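Local coordinates for aminoacyl-tRNA synthetase-interacting multifunctional protein p43 (Plasmodium vivax, PDB 6IPA) that probably binds tRNA through its C-terminal EMAP II-like domain, as a multifunctional protein that interacts with aminoacyl-tRNA synthetases, at residues I169-H181 / G192-S204. Residues are numbered along the deposited sequence; the frame is centred on the assembly and turned at random.
Sequences IQPHLLVKNGVAH and GEITCPLEQGTIS
Ile203 is the largest bump here: its CG1-CD1 arm lies over the Leu173-Leu174 backbone, with CD1 3.6 Å from Leu174 N, while CG2 turns to the Leu173 side chain, whose CB is 3.7 Å from Ile203 CB. With CG1 anti to its carbonyl carbon (chi1 -74°), the extended chain runs inward until CD1 nears the methyl of Ala180, and the Leu173 and Ile203 side chains cross at about a right angle. Further along the same buried face, Val175 sends its two methyls different ways. CG1 meets Cys196 CB at 3.7 Å, while CG2 settles against the Gln200-Gly201 peptide, 3.3 Å from Gly201 N; Gly201, having no side chain, lets it sit this close. On the other face, Leu174 CD2 touches Thr202 CG2.

The backbones join strand 173-176 to strand 201-203 antiparallel, through Val175 N to Gly201 O and a weak, bent bond from Ile203 N to Leu173 O. Near the chain end Gln170 reaches across with an extended side chain, and its NE2 gives Ile203 O a nearly straight bond (3.0 Å, 170°), meeting a lone pair within the plane of that carbonyl.

At the other end the type I' turn of Lys176 to Val179 pushes into the curve of 194-199. Gly178 sits in that curve: its N bonds to Glu199 O, and its O accepts Cys196 N at 2.9 Å. Next to it, Ala180 N bonds to Ile194 O. The Glu193 side chain crosses Val179 at about a right angle, Val179 CG1 and CG2 each 3.2 Å from Glu193 OE1, which is salt-bridged to Lys186. Trp187 backs Leu173, Ala180 and Ile194. The result is a tight beta-hairpin cradled by the returning C-terminal chain, within the curled antiparallel sheet of the EMAP II-like domain.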
loop_
_atom_site.group_PDB
_atom_site.type_symbol
_atom_site.label_atom_id
_atom_site.label_comp_id
_atom_site.label_asym_id
_atom_site.label_seq_id
_atom_site.Cartn_x
_atom_site.Cartn_y
_atom_site.Cartn_z
ATOM N N ILE A 169 0.327 -14.235 0.165
ATOM C CA ILE A 169 1.145 -13.661 -0.879
ATOM C C ILE A 169 2.363 -12.921 -0.285
ATOM O O ILE A 169 3.478 -12.977 -0.846
ATOM C CB ILE A 169 0.291 -12.651 -1.667
ATOM C CG1 ILE A 169 -0.852 -13.384 -2.418
ATOM C CG2 ILE A 169 1.160 -11.853 -2.608
ATOM C CD1 ILE A 169 -2.024 -12.515 -2.882
ATOM N N GLN A 170 2.123 -12.244 0.849
ATOM C CA GLN A 170 3.078 -11.350 1.489
ATOM C C GLN A 170 4.504 -11.869 1.524
ATOM O O GLN A 170 5.409 -11.161 1.092
ATOM C CB GLN A 170 2.591 -10.977 2.898
ATOM C CG GLN A 170 3.502 -10.030 3.644
ATOM C CD GLN A 170 2.820 -9.338 4.802
ATOM O OE1 GLN A 170 2.043 -9.944 5.547
ATOM N NE2 GLN A 170 3.113 -8.049 4.964
ATOM N N PRO A 171 4.721 -13.129 1.935
ATOM C CA PRO A 171 6.125 -13.623 2.012
ATOM C C PRO A 171 6.901 -13.577 0.712
ATOM O O PRO A 171 8.104 -13.663 0.722
ATOM C CB PRO A 171 5.970 -15.074 2.470
ATOM C CG PRO A 171 4.588 -15.152 3.048
ATOM C CD PRO A 171 3.760 -14.209 2.216
ATOM N N HIS A 172 6.211 -13.458 -0.411
ATOM C CA HIS A 172 6.850 -13.372 -1.690
ATOM C C HIS A 172 6.918 -11.947 -2.183
ATOM O O HIS A 172 7.419 -11.717 -3.270
ATOM C CB HIS A 172 6.035 -14.197 -2.691
ATOM C CG HIS A 172 5.826 -15.620 -2.278
ATOM N ND1 HIS A 172 6.865 -16.522 -2.160
ATOM C CD2 HIS A 172 4.698 -16.299 -1.964
ATOM C CE1 HIS A 172 6.387 -17.692 -1.777
ATOM N NE2 HIS A 172 5.076 -17.583 -1.640
ATOM N N LEU A 173 6.406 -10.989 -1.395
ATOM C CA LEU A 173 6.530 -9.539 -1.713
ATOM C C LEU A 173 7.813 -8.846 -1.150
ATOM O O LEU A 173 7.896 -8.525 0.062
ATOM C CB LEU A 173 5.280 -8.786 -1.212
ATOM C CG LEU A 173 3.918 -9.161 -1.805
ATOM C CD1 LEU A 173 2.854 -8.283 -1.204
ATOM C CD2 LEU A 173 3.866 -9.014 -3.293
ATOM N N LEU A 174 8.766 -8.552 -2.046
ATOM C CA LEU A 174 10.096 -8.070 -1.666
ATOM C C LEU A 174 10.519 -6.859 -2.480
ATOM O O LEU A 174 10.065 -6.659 -3.624
ATOM C CB LEU A 174 11.168 -9.170 -1.877
ATOM C CG LEU A 174 10.975 -10.502 -1.119
ATOM C CD1 LEU A 174 12.074 -11.474 -1.514
ATOM C CD2 LEU A 174 10.950 -10.319 0.407
ATOM N N VAL A 175 11.402 -6.042 -1.904
ATOM C CA VAL A 175 12.130 -5.091 -2.739
ATOM C C VAL A 175 13.477 -5.718 -3.012
ATOM O O VAL A 175 14.149 -6.141 -2.070
ATOM C CB VAL A 175 12.256 -3.666 -2.118
ATOM C CG1 VAL A 175 10.888 -3.133 -1.740
ATOM C CG2 VAL A 175 13.126 -3.672 -0.895
ATOM N N LYS A 176 13.820 -5.847 -4.299
ATOM C CA LYS A 176 15.117 -6.354 -4.711
ATOM C C LYS A 176 15.733 -5.308 -5.617
ATOM O O LYS A 176 15.080 -4.867 -6.572
ATOM C CB LYS A 176 14.988 -7.709 -5.412
ATOM C CG LYS A 176 14.426 -8.788 -4.487
ATOM C CD LYS A 176 14.372 -10.210 -5.078
ATOM C CE LYS A 176 13.147 -10.479 -5.945
ATOM N NZ LYS A 176 12.976 -11.931 -6.331
ATOM N N ASN A 177 16.965 -4.899 -5.279
ATOM C CA ASN A 177 17.662 -3.715 -5.847
ATOM C C ASN A 177 16.781 -2.462 -5.994
ATOM O O ASN A 177 16.730 -1.825 -7.044
ATOM C CB ASN A 177 18.313 -4.076 -7.184
ATOM C CG ASN A 177 19.358 -5.181 -7.055
ATOM O OD1 ASN A 177 19.803 -5.559 -5.949
ATOM N ND2 ASN A 177 19.776 -5.696 -8.198
ATOM N N GLY A 178 16.069 -2.116 -4.931
ATOM C CA GLY A 178 15.312 -0.876 -4.898
ATOM C C GLY A 178 14.040 -0.904 -5.724
ATOM O O GLY A 178 13.395 0.130 -5.927
ATOM N N VAL A 179 13.653 -2.080 -6.194
ATOM C CA VAL A 179 12.386 -2.218 -6.925
ATOM C C VAL A 179 11.488 -3.187 -6.193
ATOM O O VAL A 179 11.965 -4.084 -5.514
ATOM C CB VAL A 179 12.605 -2.715 -8.355
ATOM C CG1 VAL A 179 11.346 -2.510 -9.171
ATOM C CG2 VAL A 179 13.747 -1.965 -9.026
ATOM N N ALA A 180 10.189 -2.996 -6.314
ATOM C CA ALA A 180 9.226 -3.894 -5.702
ATOM C C ALA A 180 8.905 -5.069 -6.622
ATOM O O ALA A 180 8.637 -4.855 -7.817
ATOM C CB ALA A 180 7.942 -3.131 -5.393
ATOM N N HIS A 181 8.859 -6.273 -6.045
ATOM C CA HIS A 181 8.538 -7.542 -6.767
ATOM C C HIS A 181 7.451 -8.402 -6.125
ATOM O O HIS A 181 7.458 -8.611 -4.906
ATOM C CB HIS A 181 9.760 -8.469 -6.821
ATOM C CG HIS A 181 10.891 -7.936 -7.632
ATOM N ND1 HIS A 181 11.511 -6.724 -7.361
ATOM C CD2 HIS A 181 11.522 -8.453 -8.713
ATOM C CE1 HIS A 181 12.476 -6.525 -8.246
ATOM N NE2 HIS A 181 12.512 -7.565 -9.071
ATOM N N GLY A 192 6.416 3.348 -15.009
ATOM C CA GLY A 192 7.548 2.499 -14.712
ATOM C C GLY A 192 7.481 1.819 -13.355
ATOM O O GLY A 192 6.547 2.012 -12.575
ATOM N N GLU A 193 8.532 1.057 -13.082
ATOM C CA GLU A 193 8.621 0.207 -11.923
ATOM C C GLU A 193 8.526 0.957 -10.571
ATOM O O GLU A 193 8.928 2.110 -10.426
ATOM C CB GLU A 193 9.905 -0.629 -11.977
ATOM C CG GLU A 193 11.153 0.143 -11.523
ATOM C CD GLU A 193 12.476 -0.464 -11.957
ATOM O OE1 GLU A 193 12.627 -1.680 -11.990
ATOM O OE2 GLU A 193 13.408 0.295 -12.246
ATOM N N ILE A 194 7.969 0.254 -9.580
ATOM C CA ILE A 194 7.746 0.808 -8.263
ATOM C C ILE A 194 9.075 0.704 -7.529
ATOM O O ILE A 194 9.696 -0.382 -7.486
ATOM C CB ILE A 194 6.635 0.029 -7.516
ATOM C CG1 ILE A 194 5.281 0.167 -8.233
ATOM C CG2 ILE A 194 6.504 0.510 -6.075
ATOM C CD1 ILE A 194 4.762 1.583 -8.398
ATOM N N THR A 195 9.515 1.842 -6.984
ATOM C CA THR A 195 10.808 1.952 -6.282
ATOM C C THR A 195 10.668 2.045 -4.740
ATOM O O THR A 195 9.625 2.388 -4.180
ATOM C CB THR A 195 11.654 3.138 -6.845
ATOM O OG1 THR A 195 10.958 4.406 -6.666
ATOM C CG2 THR A 195 11.911 2.908 -8.336
ATOM N N CYS A 196 11.743 1.692 -4.065
ATOM C CA CYS A 196 11.814 1.809 -2.624
ATOM C C CYS A 196 13.206 2.253 -2.306
ATOM O O CYS A 196 14.155 1.694 -2.891
ATOM C CB CYS A 196 11.587 0.473 -1.969
ATOM S SG CYS A 196 11.424 0.607 -0.190
ATOM N N PRO A 197 13.351 3.253 -1.399
ATOM C CA PRO A 197 14.703 3.782 -1.124
ATOM C C PRO A 197 15.660 2.771 -0.471
ATOM O O PRO A 197 16.868 3.016 -0.435
ATOM C CB PRO A 197 14.445 5.000 -0.216
ATOM C CG PRO A 197 13.022 5.378 -0.495
ATOM C CD PRO A 197 12.300 4.095 -0.790
ATOM N N LEU A 198 15.130 1.657 0.018
ATOM C CA LEU A 198 15.953 0.595 0.580
ATOM C C LEU A 198 16.500 -0.263 -0.553
ATOM O O LEU A 198 15.907 -0.325 -1.615
ATOM C CB LEU A 198 15.144 -0.256 1.551
ATOM C CG LEU A 198 14.291 0.561 2.518
ATOM C CD1 LEU A 198 13.377 -0.337 3.355
ATOM C CD2 LEU A 198 15.197 1.470 3.365
ATOM N N GLU A 199 17.630 -0.924 -0.325
ATOM C CA GLU A 199 18.273 -1.723 -1.374
ATOM C C GLU A 199 17.545 -3.061 -1.402
ATOM O O GLU A 199 16.960 -3.418 -2.411
ATOM C CB GLU A 199 19.798 -1.886 -1.162
ATOM C CG GLU A 199 20.592 -0.621 -0.713
ATOM C CD GLU A 199 20.758 0.474 -1.784
ATOM O OE1 GLU A 199 20.123 0.399 -2.869
ATOM O OE2 GLU A 199 21.529 1.432 -1.533
ATOM N N GLN A 200 17.553 -3.757 -0.269
ATOM C CA GLN A 200 16.768 -4.977 -0.047
ATOM C C GLN A 200 15.647 -4.668 0.953
ATOM O O GLN A 200 15.598 -3.552 1.480
ATOM C CB GLN A 200 17.661 -6.104 0.485
ATOM C CG GLN A 200 18.789 -6.513 -0.463
ATOM C CD GLN A 200 18.281 -7.069 -1.803
ATOM O OE1 GLN A 200 17.196 -7.693 -1.875
ATOM N NE2 GLN A 200 19.061 -6.839 -2.877
ATOM N N GLY A 201 14.736 -5.628 1.189
ATOM C CA GLY A 201 13.605 -5.415 2.126
ATOM C C GLY A 201 12.363 -6.275 1.896
ATOM O O GLY A 201 12.252 -6.916 0.873
ATOM N N THR A 202 11.453 -6.275 2.874
ATOM C CA THR A 202 10.179 -6.989 2.838
ATOM C C THR A 202 8.969 -6.052 2.909
ATOM O O THR A 202 9.018 -5.015 3.541
ATOM C CB THR A 202 10.098 -7.967 4.012
ATOM O OG1 THR A 202 10.273 -7.258 5.252
ATOM C CG2 THR A 202 11.181 -9.008 3.884
ATOM N N ILE A 203 7.853 -6.463 2.319
ATOM C CA ILE A 203 6.753 -5.558 2.020
ATOM C C ILE A 203 5.639 -5.826 2.983
ATOM O O ILE A 203 5.230 -6.965 3.160
ATOM C CB ILE A 203 6.268 -5.737 0.562
ATOM C CG1 ILE A 203 7.275 -5.120 -0.391
ATOM C CG2 ILE A 203 4.875 -5.144 0.322
ATOM C CD1 ILE A 203 7.021 -5.403 -1.849
ATOM N N SER A 204 5.146 -4.766 3.599
ATOM C CA SER A 204 4.034 -4.848 4.490
ATOM C C SER A 204 3.115 -3.669 4.210
ATOM O O SER A 204 3.401 -2.907 3.284
ATOM C CB SER A 204 4.532 -4.818 5.924
ATOM O OG SER A 204 5.182 -3.575 6.229
ATOM O OXT SER A 204 2.088 -3.457 4.877
HETATM O O HOH W 1 14.934 -8.401 -0.568
#